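PDB 2IIZ: melanin biosynthesis protein TyrA, putative from Shewanella oneidensis, which binds heme b and is probably a peroxidase of the dye-decolorizing (DyP) type, whose reaction reduces hydrogen peroxide while oxidising a second substrate. Local coordinates for residues Q184-N189 with T291-G296; E155-R160 with S238-R243; G177-H182 with I259-T264. All coordinates share one frame; numbering follows the deposited sequence.

In the fold
From the N-terminal side, the loop 155-160 comes first and strand 179-188 next; strands 238-249, 254-262 and 291-301 then return to meet them. Contact 2 closes the span from loop 155-160 to strand 238-249, contact 3 that from 177-182 to 259-264, and contact 1 that from 184-189 to 291-296. The three closures cross one another rather than nest. Contacts 1 and 3 use the two ends of strand 179-188, one against each neighbouring strand, with centres about 20 Å apart. Contacts 2 and 3 touch where Leu-242 meets Thr-261. Contacts 1 and 2 both reach the heme, at separate places on it.

Contact 1 (Q184-N189 with T291-G296); sequences QKYAHN and TSALTG. With HEM (protoporphyrin IX containing Fe), chain C.
Two neighbouring antiparallel strands of the large sheet, 179-188 and 291-301, meet here in the heme pocket, with Tyr-186 paired to Ala-293 and His-188 to Thr-291 on the face turned to the heme. The axes of the short segments 184-188 and 291-293 run at 154° and approach to 4.4 Å. Ala-187 and Ser-292 form the hydrogen-bonded pair, exchanging Ala-187 N to Ser-292 O (2.9 Å) and Ser-292 N to Ala-187 O (2.8 Å). Beyond it Leu-294 N reaches Lys-185 O, while Thr-295 OG1 accepts from Lys-185 N. The phenol ring of Tyr-186 is sandwiched: the methyl of Ala-293 makes a CH-pi contact over one face, CB 4.0 Å from the ring centroid, and the heme vinyl carbons lie over the opposite face. In the ferredoxin-like alpha+beta fold of DyP-type peroxidases, these two strands supply part of the pocket wall. Tyr-186 OH donates to Gln-184 OE1, and a water joins Gln-184 NE2 to Thr-295 O. An alanine in place of Tyr-186 would probably open a gap between Ala-293 and the heme vinyl and deprive Gln-184 OE1 of its hydroxyl donor. At the other pair, Thr-291 OG1, anti to its backbone N (chi1 -170°), lies in the plane of the His-188 imidazole at its edge, 2.7 Å from ND1 in a hydrogen bond. His-188 CE1 approaches the vinyl carbon CBB to 3.3 Å, and its NE2 bonds to Asp-146.

Contact 2 (E155-R160 with S238-R243); sequences ENPKGR and SIEILR. With HEM (protoporphyrin IX containing Fe), chain C.
The backbones approach most closely at Asn-156 and Leu-242, whose CA atoms are 5.8 Å apart, where the irregular loop 155-160 passes the start of strand segment 242-243. The Asn-156 amide binds the backbone of Arg-243 at two points: OD1 accepts from Arg-243 N at 3.1 Å, and ND2 donates to Arg-243 O at 2.8 Å, with that oxygen close to the amide plane. Pro-157 sets its CD 3.3 Å from Ile-241 O and also against Leu-242 CD1. A water donates to Asn-156 OD1 and Ile-241 O and accepts from Arg-243 NH2. The Arg-243 chain, bent at chi3 (-74°), lays its guanidinium over the porphyrin, with C3D of the heme 3.5 Å above the centre of its plane. The amide and guanidinium planes stand 72° apart. Both NH1 (2.9 Å) and NH2 (3.0 Å) of Arg-243 donate to the same propionate oxygen, O1A, while Glu-155 N gives a hydrogen bond to O2A at 3.1 Å. Asp-152 forms a salt bridge with Arg-243 NH1. Both oxygens of one heme propionate are therefore gripped, and its negative charge is probably offset in part by Arg-243, whose charge is shared with Asp-152 and whose backbone Asn-156 positions as a second-shell residue.

Contact 3 (G177-H182 with I259-T264); sequences GGSYIH and ISTCRT
Ser-260 and His-182 form a regular antiparallel hydrogen-bonded pair between strands 254-262 and 179-188, with His-182 N to Ser-260 O at 3.1 Å and Ser-260 N to His-182 O at 2.9 Å, the second nearly straight at 167°. The axes of segments 179-182 and 259-262 approach to 4.6 Å. Towards the beginning of strand 179-188 the ladder becomes less even: Tyr-180 N reaches Cys-262 O at 2.6 Å, but the return from Cys-262 N is divided between two weak bonds, to Tyr-180 O and to Ser-179 OG. The hydroxyl of Ser-179 gets there by standing anti to its own backbone N (chi1 -174°), and it also bonds to Ala-166 O. Close packing continues on the Tyr-180 ring, whose edge carbon CE2 lies 3.1 Å from Arg-263 O, near the ring plane; the phenol hydroxyl bonds to Met-82 N. By contrast, the apolar contact between Ile-181 and Ile-259, which are not a bridge pair, is loose: the side chains lie side by side, with their CG2 methyls 4.2 Å apart. Water also enters the interface, bridging Tyr-180 O, His-182 ND1 and Ser-260 OG and lying in the plane of the His-182 ring. The partly exposed margin lies at Arg-263 and Thr-264; the CB of Arg-263 points away from the other strand, and its NH2 forms a salt bridge with Glu-171. On the face carrying Tyr-180, His-182 and Ser-260, helix 266-276 packs over the sheet, with Phe-268 stacked on the His-182 ring, while strands 238-249 and 291-301 continue the sheet beyond the two strands.

Contact 1 (Q184-N189 with T291-G296)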
loop_
_atom_site.group_PDB
_atom_site.type_symbol
_atom_site.label_atom_id
_atom_site.label_comp_id
_atom_site.label_asym_id
_atom_site.label_seq_id
_atom_site.Cartn_x
_atom_site.Cartn_y
_atom_site.Cartn_z
ATOM N N GLN A 184 -4.800 15.676 -8.944
ATOM C CA GLN A 184 -3.723 15.442 -9.900
ATOM C C GLN A 184 -2.820 14.381 -9.311
ATOM O O GLN A 184 -2.285 14.571 -8.229
ATOM C CB GLN A 184 -2.897 16.709 -10.134
ATOM C CG GLN A 184 -3.635 17.860 -10.804
ATOM C CD GLN A 184 -2.663 18.899 -11.367
ATOM O OE1 GLN A 184 -2.207 19.792 -10.645
ATOM N NE2 GLN A 184 -2.334 18.775 -12.658
ATOM N N LYS A 185 -2.654 13.271 -10.016
ATOM C CA LYS A 185 -1.679 12.265 -9.614
ATOM C C LYS A 185 -0.328 12.665 -10.197
ATOM O O LYS A 185 -0.115 12.532 -11.410
ATOM C CB LYS A 185 -2.056 10.867 -10.123
ATOM C CG LYS A 185 -1.124 9.756 -9.568
ATOM C CD LYS A 185 -1.562 8.360 -9.972
ATOM C CE LYS A 185 -1.080 7.986 -11.364
ATOM N NZ LYS A 185 -1.381 6.558 -11.692
ATOM N N TYR A 186 0.564 13.156 -9.322
ATOM C CA TYR A 186 1.918 13.577 -9.693
ATOM C C TYR A 186 2.935 12.447 -9.478
ATOM O O TYR A 186 3.140 11.974 -8.353
ATOM C CB TYR A 186 2.351 14.815 -8.901
ATOM C CG TYR A 186 1.795 16.152 -9.388
ATOM C CD1 TYR A 186 2.451 16.881 -10.350
ATOM C CD2 TYR A 186 0.629 16.677 -8.874
ATOM C CE1 TYR A 186 1.956 18.118 -10.806
ATOM C CE2 TYR A 186 0.113 17.914 -9.318
ATOM C CZ TYR A 186 0.788 18.625 -10.284
ATOM O OH TYR A 186 0.305 19.837 -10.733
ATOM N N ALA A 187 3.564 12.027 -10.575
ATOM C CA ALA A 187 4.641 11.047 -10.557
ATOM C C ALA A 187 5.973 11.817 -10.526
ATOM O O ALA A 187 6.338 12.481 -11.495
ATOM C CB ALA A 187 4.565 10.157 -11.789
ATOM N N HIS A 188 6.686 11.726 -9.406
ATOM C CA HIS A 188 7.932 12.452 -9.232
ATOM C C HIS A 188 9.033 11.667 -9.937
ATOM O O HIS A 188 8.986 10.431 -9.988
ATOM C CB HIS A 188 8.299 12.575 -7.738
ATOM C CG HIS A 188 7.386 13.448 -6.939
ATOM N ND1 HIS A 188 6.343 14.155 -7.495
ATOM C CD2 HIS A 188 7.375 13.740 -5.614
ATOM C CE1 HIS A 188 5.719 14.837 -6.544
ATOM N NE2 HIS A 188 6.329 14.606 -5.394
ATOM N N ASN A 189 10.011 12.395 -10.475
ATOM C CA ASN A 189 11.283 11.830 -10.913
ATOM C C ASN A 189 12.298 12.009 -9.779
ATOM O O ASN A 189 13.055 12.986 -9.728
ATOM C CB ASN A 189 11.743 12.530 -12.198
ATOM C CG ASN A 189 12.940 11.855 -12.849
ATOM O OD1 ASN A 189 13.539 10.924 -12.294
ATOM N ND2 ASN A 189 13.296 12.326 -14.046
ATOM N N THR A 291 8.574 16.477 -11.752
ATOM C CA THR A 291 7.423 15.612 -11.552
ATOM C C THR A 291 6.468 15.815 -12.688
ATOM O O THR A 291 6.475 16.874 -13.296
ATOM C CB THR A 291 6.708 15.926 -10.242
ATOM O OG1 THR A 291 5.730 14.918 -9.972
ATOM C CG2 THR A 291 6.062 17.300 -10.289
ATOM N N SER A 292 5.653 14.805 -12.975
ATOM C CA SER A 292 4.700 14.868 -14.083
ATOM C C SER A 292 3.295 14.526 -13.624
ATOM O O SER A 292 3.077 13.472 -13.000
ATOM C CB SER A 292 5.132 13.899 -15.182
ATOM O OG SER A 292 6.520 14.053 -15.459
ATOM N N ALA A 293 2.342 15.413 -13.929
ATOM C CA ALA A 293 0.929 15.165 -13.595
ATOM C C ALA A 293 0.317 14.172 -14.601
ATOM O O ALA A 293 0.108 14.510 -15.765
ATOM C CB ALA A 293 0.128 16.467 -13.576
ATOM N N LEU A 294 0.037 12.953 -14.147
ATOM C CA LEU A 294 -0.489 11.907 -15.020
ATOM C C LEU A 294 -2.007 11.959 -15.187
ATOM O O LEU A 294 -2.532 11.441 -16.180
ATOM C CB LEU A 294 -0.091 10.539 -14.479
ATOM C CG LEU A 294 1.413 10.276 -14.354
ATOM C CD1 LEU A 294 1.671 8.825 -13.930
ATOM C CD2 LEU A 294 2.132 10.580 -15.664
ATOM N N THR A 295 -2.709 12.571 -14.226
ATOM C CA THR A 295 -4.178 12.684 -14.300
ATOM C C THR A 295 -4.626 14.069 -13.896
ATOM O O THR A 295 -3.867 14.803 -13.269
ATOM C CB THR A 295 -4.871 11.658 -13.388
ATOM O OG1 THR A 295 -4.620 11.982 -12.007
ATOM C CG2 THR A 295 -4.379 10.235 -13.708
ATOM N N GLY A 296 -5.854 14.427 -14.255
ATOM C CA GLY A 296 -6.436 15.714 -13.852
ATOM C C GLY A 296 -7.949 15.660 -13.859
ATOM O O GLY A 296 -8.550 15.631 -14.925
HETATM C CHA HEM C . 2.946 25.086 -1.016
HETATM C CHB HEM C . 4.724 20.903 -2.614
HETATM C CHC HEM C . 1.608 20.885 -6.243
HETATM C CHD HEM C . -0.541 24.743 -4.373
HETATM C C1A HEM C . 3.725 23.967 -1.153
HETATM C C2A HEM C . 4.860 23.630 -0.320
HETATM C C3A HEM C . 5.342 22.461 -0.780
HETATM C C4A HEM C . 4.529 22.043 -1.891
HETATM C CMA HEM C . 6.548 21.668 -0.251
HETATM C CAA HEM C . 5.387 24.479 0.863
HETATM C CBA HEM C . 4.734 24.072 2.199
HETATM C CGA HEM C . 3.336 24.635 2.319
HETATM O O1A HEM C . 2.340 23.861 2.202
HETATM O O2A HEM C . 3.195 25.870 2.536
HETATM C C1B HEM C . 4.043 20.554 -3.738
HETATM C C2B HEM C . 4.323 19.383 -4.541
HETATM C C3B HEM C . 3.450 19.380 -5.555
HETATM C C4B HEM C . 2.610 20.543 -5.405
HETATM C CMB HEM C . 5.447 18.374 -4.209
HETATM C CAB HEM C . 3.285 18.379 -6.710
HETATM C CBB HEM C . 4.335 17.770 -7.241
HETATM C C1C HEM C . 0.779 21.945 -6.053
HETATM C C2C HEM C . -0.275 22.318 -6.960
HETATM C C3C HEM C . -0.880 23.393 -6.448
HETATM C C4C HEM C . -0.214 23.710 -5.200
HETATM C CMC HEM C . -0.567 21.553 -8.261
HETATM C CAC HEM C . -2.067 24.194 -7.018
HETATM C CBC HEM C . -2.677 23.927 -8.181
HETATM C C1D HEM C . 0.173 25.179 -3.291
HETATM C C2D HEM C . -0.221 26.277 -2.448
HETATM C C3D HEM C . 0.869 26.386 -1.399
HETATM C C4D HEM C . 1.805 25.340 -1.721
HETATM C CMD HEM C . -1.482 27.155 -2.599
HETATM C CAD HEM C . 0.980 27.388 -0.239
HETATM C CBD HEM C . 1.876 28.528 -0.697
HETATM C CGD HEM C . 1.821 29.713 0.238
HETATM O O1D HEM C . 2.820 29.921 0.995
HETATM O O2D HEM C . 0.791 30.435 0.216
HETATM N NA HEM C . 3.544 22.981 -2.106
HETATM N NB HEM C . 2.987 21.246 -4.289
HETATM N NC HEM C . 0.800 22.804 -4.980
HETATM N ND HEM C . 1.366 24.651 -2.836
HETATM FE FE HEM C . 2.320 23.011 -3.667
HETATM O O HOH W 1 -3.376 17.167 -14.437
HETATM O O HOH W 2 8.153 12.557 -13.773
#

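Contact 2 (E155-R160 with S238-R243)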
loop_
_atom_site.group_PDB
_atom_site.type_symbol
_atom_site.label_atom_id
_atom_site.label_comp_id
_atom_site.label_asym_id
_atom_site.label_seq_id
_atom_site.Cartn_x
_atom_site.Cartn_y
_atom_site.Cartn_z
ATOM N N GLU A 155 1.302 26.220 4.967
ATOM C CA GLU A 155 0.496 27.444 4.805
ATOM C C GLU A 155 -0.971 27.170 4.468
ATOM O O GLU A 155 -1.694 28.075 4.038
ATOM C CB GLU A 155 1.118 28.343 3.743
ATOM C CG GLU A 155 2.407 29.016 4.203
ATOM C CD GLU A 155 2.170 30.065 5.282
ATOM O OE1 GLU A 155 1.393 31.015 5.027
ATOM O OE2 GLU A 155 2.764 29.931 6.379
ATOM N N ASN A 156 -1.408 25.928 4.661
ATOM C CA ASN A 156 -2.834 25.605 4.601
ATOM C C ASN A 156 -3.636 26.428 5.603
ATOM O O ASN A 156 -3.127 26.784 6.656
ATOM C CB ASN A 156 -3.085 24.115 4.902
ATOM C CG ASN A 156 -3.455 23.292 3.661
ATOM O OD1 ASN A 156 -3.563 23.795 2.541
ATOM N ND2 ASN A 156 -3.665 21.999 3.882
ATOM N N PRO A 157 -4.899 26.727 5.269
ATOM C CA PRO A 157 -5.813 27.310 6.244
ATOM C C PRO A 157 -5.853 26.480 7.521
ATOM O O PRO A 157 -5.651 25.252 7.482
ATOM C CB PRO A 157 -7.171 27.252 5.533
ATOM C CG PRO A 157 -6.850 27.250 4.083
ATOM C CD PRO A 157 -5.538 26.540 3.950
ATOM N N LYS A 158 -6.115 27.152 8.636
ATOM C CA LYS A 158 -6.073 26.516 9.941
ATOM C C LYS A 158 -7.407 26.687 10.643
ATOM O O LYS A 158 -8.127 27.642 10.401
ATOM C CB LYS A 158 -4.940 27.119 10.774
ATOM C CG LYS A 158 -3.530 27.027 10.129
ATOM C CD LYS A 158 -2.916 25.632 10.249
ATOM C CE LYS A 158 -1.413 25.616 9.863
ATOM N NZ LYS A 158 -1.123 25.059 8.499
ATOM N N GLY A 159 -7.732 25.749 11.520
ATOM C CA GLY A 159 -8.979 25.802 12.266
ATOM C C GLY A 159 -10.172 26.140 11.388
ATOM O O GLY A 159 -10.397 25.526 10.351
ATOM N N ARG A 160 -10.934 27.129 11.815
ATOM C CA ARG A 160 -12.180 27.489 11.153
ATOM C C ARG A 160 -11.977 28.139 9.807
ATOM O O ARG A 160 -12.897 28.155 8.996
ATOM C CB ARG A 160 -13.010 28.434 12.040
ATOM C CG ARG A 160 -13.905 27.687 13.009
ATOM C CD ARG A 160 -15.124 27.122 12.287
ATOM N NE ARG A 160 -15.258 25.678 12.461
ATOM C CZ ARG A 160 -16.203 24.933 11.887
ATOM N NH1 ARG A 160 -17.117 25.489 11.090
ATOM N NH2 ARG A 160 -16.238 23.617 12.110
ATOM N N SER A 238 -5.899 37.511 -0.422
ATOM C CA SER A 238 -5.286 36.219 -0.729
ATOM C C SER A 238 -6.285 35.220 -1.320
ATOM O O SER A 238 -7.428 35.115 -0.875
ATOM C CB SER A 238 -4.630 35.633 0.519
ATOM O OG SER A 238 -3.576 36.472 0.946
ATOM N N ILE A 239 -5.823 34.497 -2.330
ATOM C CA ILE A 239 -6.601 33.501 -3.034
ATOM C C ILE A 239 -6.119 32.141 -2.531
ATOM O O ILE A 239 -4.996 31.728 -2.854
ATOM C CB ILE A 239 -6.331 33.617 -4.545
ATOM C CG2 ILE A 239 -7.184 32.667 -5.342
ATOM N N GLU A 240 -6.960 31.453 -1.751
ATOM C CA GLU A 240 -6.535 30.255 -1.004
ATOM C C GLU A 240 -7.209 28.980 -1.469
ATOM O O GLU A 240 -8.262 29.023 -2.087
ATOM C CB GLU A 240 -6.827 30.440 0.495
ATOM C CG GLU A 240 -5.742 31.177 1.290
ATOM C CD GLU A 240 -6.188 31.491 2.712
ATOM O OE1 GLU A 240 -6.977 32.444 2.884
ATOM O OE2 GLU A 240 -5.753 30.783 3.656
ATOM N N ILE A 241 -6.582 27.846 -1.163
ATOM C CA ILE A 241 -7.234 26.551 -1.244
ATOM C C ILE A 241 -6.857 25.727 -0.012
ATOM O O ILE A 241 -5.876 26.041 0.691
ATOM C CB ILE A 241 -6.839 25.758 -2.506
ATOM C CG1 ILE A 241 -5.322 25.630 -2.625
ATOM C CG2 ILE A 241 -7.404 26.410 -3.759
ATOM C CD1 ILE A 241 -4.896 24.352 -3.309
ATOM N N LEU A 242 -7.629 24.680 0.253
ATOM C CA LEU A 242 -7.274 23.755 1.311
ATOM C C LEU A 242 -6.839 22.459 0.672
ATOM O O LEU A 242 -7.636 21.712 0.132
ATOM C CB LEU A 242 -8.431 23.525 2.290
ATOM C CG LEU A 242 -8.132 22.468 3.360
ATOM C CD1 LEU A 242 -7.237 23.023 4.468
ATOM C CD2 LEU A 242 -9.407 21.903 3.918
ATOM N N ARG A 243 -5.554 22.190 0.740
ATOM C CA ARG A 243 -5.025 20.979 0.144
ATOM C C ARG A 243 -5.108 19.840 1.113
ATOM O O ARG A 243 -4.962 20.031 2.321
ATOM C CB ARG A 243 -3.571 21.163 -0.219
ATOM C CG ARG A 243 -3.330 22.093 -1.359
ATOM C CD ARG A 243 -1.878 22.515 -1.332
ATOM N NE ARG A 243 -1.638 23.476 -0.249
ATOM C CZ ARG A 243 -0.502 23.614 0.425
ATOM N NH1 ARG A 243 0.556 22.843 0.163
ATOM N NH2 ARG A 243 -0.432 24.532 1.374
HETATM C CHA HEM C . 2.946 25.086 -1.016
HETATM C CHB HEM C . 4.724 20.903 -2.614
HETATM C CHC HEM C . 1.608 20.885 -6.243
HETATM C CHD HEM C . -0.541 24.743 -4.373
HETATM C C1A HEM C . 3.725 23.967 -1.153
HETATM C C2A HEM C . 4.860 23.630 -0.320
HETATM C C3A HEM C . 5.342 22.461 -0.780
HETATM C C4A HEM C . 4.529 22.043 -1.891
HETATM C CMA HEM C . 6.548 21.668 -0.251
HETATM C CAA HEM C . 5.387 24.479 0.863
HETATM C CBA HEM C . 4.734 24.072 2.199
HETATM C CGA HEM C . 3.336 24.635 2.319
HETATM O O1A HEM C . 2.340 23.861 2.202
HETATM O O2A HEM C . 3.195 25.870 2.536
HETATM C C1B HEM C . 4.043 20.554 -3.738
HETATM C C2B HEM C . 4.323 19.383 -4.541
HETATM C C3B HEM C . 3.450 19.380 -5.555
HETATM C C4B HEM C . 2.610 20.543 -5.405
HETATM C CMB HEM C . 5.447 18.374 -4.209
HETATM C CAB HEM C . 3.285 18.379 -6.710
HETATM C CBB HEM C . 4.335 17.770 -7.241
HETATM C C1C HEM C . 0.779 21.945 -6.053
HETATM C C2C HEM C . -0.275 22.318 -6.960
HETATM C C3C HEM C . -0.880 23.393 -6.448
HETATM C C4C HEM C . -0.214 23.710 -5.200
HETATM C CMC HEM C . -0.567 21.553 -8.261
HETATM C CAC HEM C . -2.067 24.194 -7.018
HETATM C CBC HEM C . -2.677 23.927 -8.181
HETATM C C1D HEM C . 0.173 25.179 -3.291
HETATM C C2D HEM C . -0.221 26.277 -2.448
HETATM C C3D HEM C . 0.869 26.386 -1.399
HETATM C C4D HEM C . 1.805 25.340 -1.721
HETATM C CMD HEM C . -1.482 27.155 -2.599
HETATM C CAD HEM C . 0.980 27.388 -0.239
HETATM C CBD HEM C . 1.876 28.528 -0.697
HETATM C CGD HEM C . 1.821 29.713 0.238
HETATM O O1D HEM C . 2.820 29.921 0.995
HETATM O O2D HEM C . 0.791 30.435 0.216
HETATM N NA HEM C . 3.544 22.981 -2.106
HETATM N NB HEM C . 2.987 21.246 -4.289
HETATM N NC HEM C . 0.800 22.804 -4.980
HETATM N ND HEM C . 1.366 24.651 -2.836
HETATM FE FE HEM C . 2.320 23.011 -3.667
HETATM O O HOH W 3 -2.734 25.991 0.894
#

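Contact 3 (G177-H182 with I259-T264)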
loop_
_atom_site.group_PDB
_atom_site.type_symbol
_atom_site.label_atom_id
_atom_site.label_comp_id
_atom_site.label_asym_id
_atom_site.label_seq_id
_atom_site.Cartn_x
_atom_site.Cartn_y
_atom_site.Cartn_z
ATOM N N GLY A 177 -22.190 23.795 2.031
ATOM C CA GLY A 177 -21.668 22.575 2.659
ATOM C C GLY A 177 -20.854 21.706 1.705
ATOM O O GLY A 177 -20.229 20.743 2.119
ATOM N N GLY A 178 -20.858 22.044 0.422
ATOM C CA GLY A 178 -20.114 21.288 -0.582
ATOM C C GLY A 178 -18.801 21.953 -0.920
ATOM O O GLY A 178 -18.612 23.126 -0.630
ATOM N N SER A 179 -17.893 21.194 -1.537
ATOM C CA SER A 179 -16.579 21.715 -1.948
ATOM C C SER A 179 -16.218 21.355 -3.411
ATOM O O SER A 179 -16.625 20.312 -3.935
ATOM C CB SER A 179 -15.510 21.184 -0.975
ATOM O OG SER A 179 -14.241 21.747 -1.210
ATOM N N TYR A 180 -15.454 22.224 -4.067
ATOM C CA TYR A 180 -14.947 21.922 -5.412
ATOM C C TYR A 180 -13.599 21.222 -5.298
ATOM O O TYR A 180 -12.656 21.745 -4.687
ATOM C CB TYR A 180 -14.838 23.180 -6.275
ATOM C CG TYR A 180 -16.177 23.784 -6.675
ATOM C CD1 TYR A 180 -16.891 23.299 -7.765
ATOM C CD2 TYR A 180 -16.727 24.845 -5.961
ATOM C CE1 TYR A 180 -18.133 23.863 -8.132
ATOM C CE2 TYR A 180 -17.948 25.406 -6.316
ATOM C CZ TYR A 180 -18.653 24.918 -7.398
ATOM O OH TYR A 180 -19.873 25.496 -7.738
ATOM N N ILE A 181 -13.510 20.038 -5.889
ATOM C CA ILE A 181 -12.347 19.189 -5.694
ATOM C C ILE A 181 -11.599 18.935 -6.998
ATOM O O ILE A 181 -12.202 18.681 -8.021
ATOM C CB ILE A 181 -12.784 17.877 -5.006
ATOM C CG1 ILE A 181 -13.434 18.255 -3.663
ATOM C CG2 ILE A 181 -11.603 16.909 -4.832
ATOM C CD1 ILE A 181 -13.696 17.128 -2.746
ATOM N N HIS A 182 -10.272 19.014 -6.952
ATOM C CA HIS A 182 -9.444 18.703 -8.111
ATOM C C HIS A 182 -8.326 17.772 -7.665
ATOM O O HIS A 182 -7.727 17.963 -6.597
ATOM C CB HIS A 182 -8.841 19.958 -8.715
ATOM C CG HIS A 182 -9.851 20.887 -9.323
ATOM N ND1 HIS A 182 -10.387 21.952 -8.637
ATOM C CD2 HIS A 182 -10.420 20.907 -10.552
ATOM C CE1 HIS A 182 -11.246 22.591 -9.416
ATOM N NE2 HIS A 182 -11.285 21.977 -10.584
ATOM N N ILE A 259 -4.488 16.955 -4.067
ATOM C CA ILE A 259 -5.909 17.178 -3.912
ATOM C C ILE A 259 -6.160 18.604 -3.458
ATOM O O ILE A 259 -5.653 19.008 -2.427
ATOM C CB ILE A 259 -6.507 16.194 -2.898
ATOM C CG1 ILE A 259 -6.126 14.743 -3.301
ATOM C CG2 ILE A 259 -8.017 16.402 -2.798
ATOM C CD1 ILE A 259 -6.781 13.666 -2.497
ATOM N N SER A 260 -6.935 19.359 -4.237
ATOM C CA SER A 260 -7.386 20.688 -3.836
ATOM C C SER A 260 -8.866 20.678 -3.459
ATOM O O SER A 260 -9.669 20.019 -4.111
ATOM C CB SER A 260 -7.180 21.682 -4.957
ATOM O OG SER A 260 -7.823 22.928 -4.670
ATOM N N THR A 261 -9.214 21.420 -2.405
ATOM C CA THR A 261 -10.593 21.554 -1.939
ATOM C C THR A 261 -10.869 23.030 -1.736
ATOM O O THR A 261 -10.070 23.725 -1.120
ATOM C CB THR A 261 -10.825 20.816 -0.616
ATOM O OG1 THR A 261 -10.154 21.499 0.454
ATOM C CG2 THR A 261 -10.319 19.374 -0.685
ATOM N N CYS A 262 -11.997 23.513 -2.250
ATOM C CA CYS A 262 -12.246 24.948 -2.302
ATOM C C CYS A 262 -13.716 25.264 -2.566
ATOM O O CYS A 262 -14.426 24.488 -3.198
ATOM C CB CYS A 262 -11.379 25.540 -3.413
ATOM S SG CYS A 262 -11.250 27.350 -3.429
ATOM N N ARG A 263 -14.180 26.409 -2.083
ATOM C CA ARG A 263 -15.561 26.807 -2.310
ATOM C C ARG A 263 -15.773 27.317 -3.736
ATOM O O ARG A 263 -16.917 27.442 -4.178
ATOM C CB ARG A 263 -15.985 27.883 -1.319
ATOM C CG ARG A 263 -15.656 29.297 -1.730
ATOM C CD ARG A 263 -15.581 30.181 -0.517
ATOM N NE ARG A 263 -16.886 30.383 0.097
ATOM C CZ ARG A 263 -17.090 31.099 1.199
ATOM N NH1 ARG A 263 -16.070 31.687 1.823
ATOM N NH2 ARG A 263 -18.318 31.229 1.681
ATOM N N THR A 264 -14.677 27.616 -4.439
ATOM C CA THR A 264 -14.733 28.017 -5.851
ATOM C C THR A 264 -13.654 27.276 -6.637
ATOM O O THR A 264 -12.544 27.083 -6.129
ATOM C CB THR A 264 -14.598 29.552 -6.028
ATOM O OG1 THR A 264 -14.488 29.854 -7.414
ATOM C CG2 THR A 264 -13.374 30.110 -5.318
HETATM O O HOH W 4 -10.400 22.971 -6.056
#